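Pyoverdine biosynthesis protein PvcB (Pseudomonas aeruginosa, PDB 4YLM) catalyses the iron- and 2-oxoglutarate-dependent oxidation of tyrosine isonitrile during the biosynthesis of paerucumarin, a cyclized isocyano derivative of tyrosine. Local coordinates at residues R140-D154 with R233-W246. Sequence-based numbering, arbitrary orientation.
Sequences RTTFSSTPAALQLAD and RCLYHPQAHYAHRW
Ser-144 OG links a helix end to a strand: it donates to Leu-235 O at 2.7 Å, from above the carbonyl plane, and accepts the N-H of His-241 ND1 at 2.9 Å, nearly straight (173°) and in the imidazole plane. A chi1 of -173° swings the His-241 ring toward strand 141-145, and its turn about chi2 presents ND1 to the hydroxyl. This would favour a proton on ND1, while Thr-142 CB approaches CE1. Strands 141-145 and 241-244 pair antiparallel; Phe-143 and Tyr-242 exchange two backbone bonds, and Ser-145 N extends the pairing to Ala-240 O. At the far end, Trp-246 NE1 meets Thr-141 OG1 edge-on at 2.8 Å.

On the opposite face of the strand pair, shared with Thr-142, Ala-243 CB sits over the centre of the Arg-140 guanidinium. That group and the guanidinium of Arg-245 are nearly parallel (8°), with Arg-140 CD over the latter's face; salt bridges to Glu-264 and Glu-20, respectively, probably offset the like charges.

Past the strands, Ala-149 CB packs on Leu-235 CD2 (3.6 Å), and Ala-148 CB on Ala-240 CB. Leu-152 spreads its methyls over His-237, CD2 standing 3.9 Å above the ring centroid, while Gln-239 N, in the ring plane, donates to ND1 and helps fix the ring's rotation. Arg-233 NH2 reaches Leu-152 O at 3.2 Å and also pairs with Glu-157.

Strand 141-145 is flanked by 241-244 and 259-263; on the face shared with Tyr-242, Phe-143 packs against His-261, a probable iron ligand. The polar bonds therefore set strand register beside the probable iron site, whereas alanines of the following helix pack against Leu-235 of helix 224-235 and Ala-240 of the loop after it.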
# COMPACT_ATOMS: atom_id res chain seq x y z
N ARG A 140 1.09 -12.96 -30.53
CA ARG A 140 0.79 -12.44 -29.19
C ARG A 140 2.01 -12.51 -28.27
O ARG A 140 2.79 -13.46 -28.33
CB ARG A 140 -0.41 -13.17 -28.56
CG ARG A 140 -1.75 -12.90 -29.25
CD ARG A 140 -2.88 -13.74 -28.65
NE ARG A 140 -2.69 -15.17 -28.90
CZ ARG A 140 -3.45 -16.14 -28.38
NH1 ARG A 140 -4.44 -15.84 -27.55
NH2 ARG A 140 -3.19 -17.41 -28.67
N THR A 141 2.17 -11.51 -27.40
CA THR A 141 3.20 -11.56 -26.37
C THR A 141 2.79 -12.58 -25.31
O THR A 141 1.66 -12.55 -24.83
CB THR A 141 3.36 -10.18 -25.68
OG1 THR A 141 3.68 -9.19 -26.65
CG2 THR A 141 4.46 -10.21 -24.64
N THR A 142 3.69 -13.47 -24.93
CA THR A 142 3.31 -14.52 -23.99
C THR A 142 4.01 -14.42 -22.65
O THR A 142 5.16 -13.97 -22.58
CB THR A 142 3.58 -15.91 -24.56
OG1 THR A 142 4.99 -16.06 -24.77
CG2 THR A 142 2.83 -16.11 -25.87
N PHE A 143 3.33 -14.89 -21.61
CA PHE A 143 3.83 -14.85 -20.25
C PHE A 143 3.50 -16.17 -19.56
O PHE A 143 2.38 -16.68 -19.70
CB PHE A 143 3.13 -13.71 -19.48
CG PHE A 143 3.41 -12.33 -20.04
CD1 PHE A 143 4.55 -11.63 -19.65
CD2 PHE A 143 2.53 -11.73 -20.92
CE1 PHE A 143 4.81 -10.37 -20.16
CE2 PHE A 143 2.78 -10.47 -21.43
CZ PHE A 143 3.92 -9.78 -21.04
N SER A 144 4.45 -16.71 -18.81
CA SER A 144 4.22 -17.92 -18.03
C SER A 144 4.57 -17.69 -16.58
O SER A 144 5.65 -17.18 -16.27
CB SER A 144 5.08 -19.09 -18.55
OG SER A 144 4.54 -19.60 -19.75
N SER A 145 3.68 -18.10 -15.68
CA SER A 145 3.95 -18.02 -14.25
C SER A 145 4.76 -19.23 -13.81
O SER A 145 4.29 -20.37 -13.93
CB SER A 145 2.63 -18.00 -13.48
OG SER A 145 2.84 -18.41 -12.14
N THR A 146 5.98 -19.02 -13.34
CA THR A 146 6.80 -20.17 -13.01
C THR A 146 6.31 -20.91 -11.76
O THR A 146 6.46 -22.12 -11.67
CB THR A 146 8.32 -19.86 -12.98
OG1 THR A 146 8.62 -18.93 -11.94
CG2 THR A 146 8.79 -19.29 -14.33
N PRO A 147 5.72 -20.18 -10.79
CA PRO A 147 5.13 -20.92 -9.67
C PRO A 147 3.97 -21.81 -10.10
O PRO A 147 3.83 -22.91 -9.56
CB PRO A 147 4.65 -19.81 -8.71
CG PRO A 147 5.60 -18.63 -9.03
CD PRO A 147 5.78 -18.72 -10.55
N ALA A 148 3.15 -21.36 -11.04
CA ALA A 148 2.08 -22.21 -11.55
C ALA A 148 2.66 -23.48 -12.20
O ALA A 148 2.18 -24.59 -11.96
CB ALA A 148 1.21 -21.47 -12.54
N ALA A 149 3.69 -23.31 -13.03
CA ALA A 149 4.34 -24.45 -13.67
C ALA A 149 4.86 -25.43 -12.62
O ALA A 149 4.74 -26.65 -12.78
CB ALA A 149 5.48 -23.98 -14.59
N LEU A 150 5.41 -24.90 -11.53
CA LEU A 150 5.90 -25.75 -10.45
C LEU A 150 4.80 -26.58 -9.79
O LEU A 150 5.06 -27.68 -9.31
CB LEU A 150 6.67 -24.95 -9.39
CG LEU A 150 8.14 -24.64 -9.69
CD1 LEU A 150 8.66 -23.44 -8.86
CD2 LEU A 150 9.01 -25.89 -9.47
N GLN A 151 3.57 -26.07 -9.79
CA GLN A 151 2.45 -26.80 -9.19
C GLN A 151 1.93 -27.89 -10.13
O GLN A 151 1.20 -28.78 -9.70
CB GLN A 151 1.29 -25.86 -8.85
CG GLN A 151 1.65 -24.63 -8.02
CD GLN A 151 2.51 -24.95 -6.83
OE1 GLN A 151 2.14 -25.76 -5.98
NE2 GLN A 151 3.67 -24.30 -6.74
N LEU A 152 2.29 -27.80 -11.40
CA LEU A 152 1.83 -28.78 -12.39
C LEU A 152 2.74 -29.99 -12.49
O LEU A 152 2.32 -31.06 -12.93
CB LEU A 152 1.67 -28.13 -13.76
CG LEU A 152 0.51 -27.14 -13.84
CD1 LEU A 152 0.66 -26.21 -15.03
CD2 LEU A 152 -0.81 -27.89 -13.91
N ALA A 153 4.00 -29.82 -12.10
CA ALA A 153 5.00 -30.86 -12.24
C ALA A 153 4.66 -32.08 -11.38
O ALA A 153 4.24 -31.93 -10.24
CB ALA A 153 6.36 -30.32 -11.86
N ASP A 154 4.87 -33.28 -11.92
CA ASP A 154 4.73 -34.48 -11.10
C ASP A 154 6.03 -34.77 -10.38
O ASP A 154 7.05 -34.12 -10.65
CB ASP A 154 4.25 -35.70 -11.92
CG ASP A 154 5.29 -36.20 -12.90
OD1 ASP A 154 4.89 -36.55 -14.03
OD2 ASP A 154 6.49 -36.27 -12.55
N ARG A 233 5.81 -28.58 -21.10
CA ARG A 233 4.45 -29.02 -20.80
C ARG A 233 3.84 -28.14 -19.70
O ARG A 233 2.67 -27.79 -19.74
CB ARG A 233 4.44 -30.48 -20.33
CG ARG A 233 3.04 -31.01 -20.05
CD ARG A 233 3.07 -32.41 -19.40
NE ARG A 233 3.56 -32.41 -18.02
CZ ARG A 233 2.80 -32.15 -16.96
NH1 ARG A 233 1.52 -31.85 -17.11
NH2 ARG A 233 3.34 -32.18 -15.74
N CYS A 234 4.65 -27.81 -18.71
CA CYS A 234 4.14 -27.11 -17.53
C CYS A 234 4.08 -25.59 -17.75
O CYS A 234 3.13 -24.94 -17.34
CB CYS A 234 4.96 -27.47 -16.30
SG CYS A 234 4.76 -29.20 -15.76
N LEU A 235 5.10 -25.04 -18.41
CA LEU A 235 5.14 -23.61 -18.68
C LEU A 235 4.10 -23.19 -19.71
O LEU A 235 3.58 -22.07 -19.64
CB LEU A 235 6.54 -23.17 -19.10
CG LEU A 235 7.60 -23.23 -18.00
CD1 LEU A 235 9.00 -23.17 -18.62
CD2 LEU A 235 7.37 -22.09 -16.98
N TYR A 236 3.78 -24.06 -20.67
CA TYR A 236 2.79 -23.71 -21.69
C TYR A 236 1.39 -24.20 -21.36
O TYR A 236 0.45 -24.00 -22.14
CB TYR A 236 3.22 -24.17 -23.09
CG TYR A 236 4.35 -23.36 -23.69
CD1 TYR A 236 4.10 -22.18 -24.38
CD2 TYR A 236 5.67 -23.78 -23.56
CE1 TYR A 236 5.15 -21.43 -24.94
CE2 TYR A 236 6.72 -23.05 -24.11
CZ TYR A 236 6.45 -21.88 -24.79
OH TYR A 236 7.49 -21.16 -25.34
N HIS A 237 1.24 -24.85 -20.22
CA HIS A 237 -0.06 -25.31 -19.74
C HIS A 237 -1.01 -24.12 -19.51
O HIS A 237 -0.58 -23.04 -19.06
CB HIS A 237 0.15 -26.10 -18.46
CG HIS A 237 -1.06 -26.85 -17.99
ND1 HIS A 237 -2.17 -26.23 -17.48
CD2 HIS A 237 -1.32 -28.18 -17.95
CE1 HIS A 237 -3.07 -27.14 -17.14
NE2 HIS A 237 -2.58 -28.33 -17.42
N PRO A 238 -2.30 -24.30 -19.82
CA PRO A 238 -3.29 -23.23 -19.66
C PRO A 238 -3.36 -22.65 -18.24
O PRO A 238 -3.78 -21.49 -18.09
CB PRO A 238 -4.61 -23.92 -20.03
CG PRO A 238 -4.20 -25.00 -20.99
CD PRO A 238 -2.85 -25.48 -20.52
N GLN A 239 -3.00 -23.42 -17.22
CA GLN A 239 -2.96 -22.91 -15.85
C GLN A 239 -1.79 -21.95 -15.62
O GLN A 239 -1.82 -21.14 -14.70
CB GLN A 239 -2.89 -24.06 -14.82
CG GLN A 239 -4.17 -24.88 -14.66
CD GLN A 239 -4.07 -25.98 -13.59
OE1 GLN A 239 -3.12 -26.03 -12.79
NE2 GLN A 239 -5.06 -26.87 -13.57
N ALA A 240 -0.76 -22.05 -16.46
CA ALA A 240 0.49 -21.34 -16.21
C ALA A 240 0.86 -20.30 -17.27
O ALA A 240 1.80 -19.54 -17.08
CB ALA A 240 1.64 -22.34 -16.06
N HIS A 241 0.09 -20.24 -18.35
CA HIS A 241 0.50 -19.53 -19.55
C HIS A 241 -0.60 -18.59 -20.01
O HIS A 241 -1.78 -18.95 -20.00
CB HIS A 241 0.80 -20.55 -20.66
CG HIS A 241 1.40 -19.95 -21.91
ND1 HIS A 241 2.69 -19.46 -21.96
CD2 HIS A 241 0.90 -19.81 -23.16
CE1 HIS A 241 2.95 -19.04 -23.19
NE2 HIS A 241 1.88 -19.23 -23.93
N TYR A 242 -0.21 -17.38 -20.42
CA TYR A 242 -1.15 -16.39 -20.94
C TYR A 242 -0.58 -15.72 -22.18
O TYR A 242 0.57 -15.26 -22.19
CB TYR A 242 -1.45 -15.33 -19.86
CG TYR A 242 -2.20 -14.12 -20.37
CD1 TYR A 242 -3.56 -14.17 -20.58
CD2 TYR A 242 -1.53 -12.92 -20.63
CE1 TYR A 242 -4.26 -13.06 -21.05
CE2 TYR A 242 -2.22 -11.80 -21.10
CZ TYR A 242 -3.58 -11.88 -21.30
OH TYR A 242 -4.28 -10.79 -21.77
N ALA A 243 -1.38 -15.64 -23.24
CA ALA A 243 -0.96 -14.98 -24.47
C ALA A 243 -1.76 -13.69 -24.62
O ALA A 243 -2.99 -13.72 -24.66
CB ALA A 243 -1.16 -15.91 -25.68
N HIS A 244 -1.06 -12.56 -24.67
CA HIS A 244 -1.73 -11.26 -24.71
C HIS A 244 -1.94 -10.69 -26.11
O HIS A 244 -0.99 -10.49 -26.86
CB HIS A 244 -0.96 -10.21 -23.89
CG HIS A 244 -1.70 -8.92 -23.73
ND1 HIS A 244 -2.93 -8.85 -23.11
CD2 HIS A 244 -1.42 -7.67 -24.15
CE1 HIS A 244 -3.37 -7.61 -23.14
NE2 HIS A 244 -2.47 -6.87 -23.76
N ARG A 245 -3.20 -10.38 -26.41
CA ARG A 245 -3.57 -9.67 -27.63
C ARG A 245 -3.62 -8.17 -27.32
O ARG A 245 -4.53 -7.71 -26.64
CB ARG A 245 -4.95 -10.15 -28.08
CG ARG A 245 -5.52 -9.45 -29.31
CD ARG A 245 -4.98 -10.06 -30.60
NE ARG A 245 -5.29 -11.49 -30.70
CZ ARG A 245 -4.65 -12.34 -31.49
NH1 ARG A 245 -3.65 -11.92 -32.26
NH2 ARG A 245 -5.00 -13.62 -31.51
N TRP A 246 -2.66 -7.41 -27.83
CA TRP A 246 -2.56 -5.98 -27.52
C TRP A 246 -3.73 -5.14 -28.04
O TRP A 246 -4.20 -5.34 -29.16
CB TRP A 246 -1.25 -5.42 -28.07
CG TRP A 246 -0.05 -5.99 -27.41
CD1 TRP A 246 0.77 -6.97 -27.89
CD2 TRP A 246 0.47 -5.63 -26.13
NE1 TRP A 246 1.77 -7.24 -26.99
CE2 TRP A 246 1.61 -6.43 -25.90
CE3 TRP A 246 0.09 -4.71 -25.15
CZ2 TRP A 246 2.37 -6.33 -24.73
CZ3 TRP A 246 0.84 -4.61 -23.99
CH2 TRP A 246 1.97 -5.42 -23.79
O HOH W 1 -5.70 -13.39 -25.61
O HOH W 2 -0.61 -24.53 -11.66